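Local coordinates for protein SalCYP truncation (Salinispora tropica, PDB 7ABB) that belongs to the cytochrome P450 family, a truncated construct of a largely helical protein that holds heme c in its pocket, at residues P255-R260 with E321-D326. Sequence-based numbering, arbitrary orientation.
Sequences PGDRHR and ERVDFD
D257 on the first turn of helix 255-263 faces F325 in the irregular segment 321-326 at a CA to CA distance of 8.3 Å, the closest CA pair of the two segments, and no direct backbone hydrogen bond joins them. Side chains and water span the gap, burying 259 Å². The polar clasp is an end-on, two-nitrogen salt bridge: R260 NH1 donates to D326 OD2 at 2.9 Å and R260 NH2 to D326 OD1 at 2.8 Å. Both bonds are nearly straight (169° and 160°), and the two flat groups lie 30° apart; NH2 uses the syn lone pair of OD1, while NH1 meets OD2 on the syn side but well out of the carboxylate plane. R260 starts with CG anti to its backbone N, which sets that methylene against the edge of the F325 ring, CG to CD2 4.0 Å. D257 O approaches the same edge at F325 CE2 (3.7 Å), D257 CB touches CZ, and D257 OD1 lies over one face near the rim. The D257 carboxylate reaches the loop backbone through water: water 1 donates to both D257 OD2 and V323 O, and water 2 donates to D257 OD1 and accepts from F325 N at 3.0 Å. OD2 also hydrogen-bonds H250 of helix 238-253. Within the loop, D324 OD1 accepts D326 N at 2.9 Å from above its carboxylate plane, an Asx turn just before the salt-bridged D326. F325 meets F275 and V323 packs on helix 268-278, while R260 has a second acidic partner in D264. This surface contact, its centre about 22 Å from the centre of the chain, joins a short helix to a loop consistent with the meander region of the cytochrome P450 fold, the irregular chain ahead of the heme-binding loop and the last long helix, 345-362.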
# COMPACT_ATOMS: atom_id res chain seq x y z
N PRO A 255 14.80 -20.93 2.30
CA PRO A 255 16.18 -20.62 2.72
C PRO A 255 17.05 -20.12 1.58
O PRO A 255 17.94 -19.29 1.79
CB PRO A 255 16.68 -21.96 3.27
CG PRO A 255 15.46 -22.69 3.67
CD PRO A 255 14.37 -22.26 2.74
N GLY A 256 16.84 -20.63 0.36
CA GLY A 256 17.62 -20.15 -0.77
C GLY A 256 17.47 -18.66 -1.01
O GLY A 256 18.46 -17.96 -1.26
N ASP A 257 16.22 -18.16 -1.00
CA ASP A 257 15.99 -16.72 -1.17
C ASP A 257 16.47 -15.92 0.04
O ASP A 257 17.01 -14.82 -0.12
CB ASP A 257 14.51 -16.46 -1.42
CG ASP A 257 14.05 -16.91 -2.81
OD1 ASP A 257 14.89 -16.89 -3.74
OD2 ASP A 257 12.88 -17.30 -2.96
N ARG A 258 16.27 -16.45 1.25
CA ARG A 258 16.80 -15.79 2.44
C ARG A 258 18.32 -15.65 2.34
O ARG A 258 18.88 -14.57 2.58
CB ARG A 258 16.39 -16.58 3.68
CG ARG A 258 16.85 -15.94 4.97
CD ARG A 258 16.22 -16.65 6.19
NE ARG A 258 16.73 -17.99 6.48
CZ ARG A 258 16.08 -19.14 6.29
NH1 ARG A 258 14.89 -19.20 5.69
NH2 ARG A 258 16.69 -20.26 6.67
N HIS A 259 19.00 -16.75 2.00
CA HIS A 259 20.46 -16.71 1.86
C HIS A 259 20.87 -15.71 0.79
O HIS A 259 21.88 -15.02 0.93
CB HIS A 259 21.01 -18.09 1.51
CG HIS A 259 20.84 -19.12 2.58
ND1 HIS A 259 20.64 -18.83 3.91
CD2 HIS A 259 20.87 -20.48 2.49
CE1 HIS A 259 20.54 -19.95 4.60
NE2 HIS A 259 20.67 -20.97 3.76
N ARG A 260 20.14 -15.66 -0.32
CA ARG A 260 20.49 -14.71 -1.37
C ARG A 260 20.36 -13.28 -0.86
O ARG A 260 21.24 -12.45 -1.07
CB ARG A 260 19.61 -14.92 -2.59
CG ARG A 260 19.88 -13.95 -3.74
CD ARG A 260 21.19 -14.21 -4.44
NE ARG A 260 21.43 -13.23 -5.49
CZ ARG A 260 20.85 -13.28 -6.70
NH1 ARG A 260 20.02 -14.26 -6.99
NH2 ARG A 260 21.12 -12.35 -7.60
N GLU A 321 4.08 -16.88 -10.89
CA GLU A 321 3.98 -17.23 -9.48
C GLU A 321 5.34 -17.38 -8.83
O GLU A 321 5.40 -17.48 -7.60
CB GLU A 321 3.17 -18.52 -9.32
CG GLU A 321 1.69 -18.30 -9.58
CD GLU A 321 0.80 -19.34 -8.91
OE1 GLU A 321 1.22 -20.51 -8.83
OE2 GLU A 321 -0.31 -18.97 -8.46
N ARG A 322 6.41 -17.37 -9.61
CA ARG A 322 7.76 -17.60 -9.07
C ARG A 322 8.34 -16.30 -8.57
O ARG A 322 8.35 -15.29 -9.29
CB ARG A 322 8.69 -18.15 -10.14
CG ARG A 322 10.09 -18.42 -9.63
CD ARG A 322 10.93 -19.18 -10.65
NE ARG A 322 11.92 -20.02 -9.97
CZ ARG A 322 11.95 -21.35 -10.01
NH1 ARG A 322 11.07 -22.06 -10.72
NH2 ARG A 322 12.90 -21.98 -9.33
N VAL A 323 8.86 -16.32 -7.35
CA VAL A 323 9.65 -15.20 -6.85
C VAL A 323 11.04 -15.35 -7.46
O VAL A 323 11.74 -16.33 -7.19
CB VAL A 323 9.71 -15.20 -5.31
CG1 VAL A 323 10.70 -14.15 -4.81
CG2 VAL A 323 8.33 -14.92 -4.75
N ASP A 324 11.42 -14.39 -8.31
CA ASP A 324 12.71 -14.47 -9.00
C ASP A 324 13.38 -13.11 -8.86
O ASP A 324 13.02 -12.16 -9.55
CB ASP A 324 12.51 -14.86 -10.47
CG ASP A 324 13.82 -14.99 -11.20
OD1 ASP A 324 14.88 -14.76 -10.57
OD2 ASP A 324 13.79 -15.39 -12.40
N PHE A 325 14.33 -13.01 -7.93
CA PHE A 325 15.00 -11.74 -7.72
C PHE A 325 15.77 -11.28 -8.96
O PHE A 325 16.07 -10.09 -9.09
CB PHE A 325 16.00 -11.81 -6.57
CG PHE A 325 15.38 -12.09 -5.22
CD1 PHE A 325 14.03 -11.94 -4.99
CD2 PHE A 325 16.19 -12.51 -4.20
CE1 PHE A 325 13.50 -12.21 -3.72
CE2 PHE A 325 15.68 -12.78 -2.93
CZ PHE A 325 14.33 -12.63 -2.71
N ASP A 326 16.10 -12.22 -9.85
CA ASP A 326 16.83 -11.92 -11.08
C ASP A 326 15.91 -11.72 -12.27
O ASP A 326 16.39 -11.66 -13.40
CB ASP A 326 17.83 -13.04 -11.35
CG ASP A 326 18.85 -13.16 -10.23
OD1 ASP A 326 19.44 -12.13 -9.86
OD2 ASP A 326 19.08 -14.28 -9.73
O HOH W 1 12.02 -18.19 -5.30
O HOH W 2 15.24 -15.49 -6.60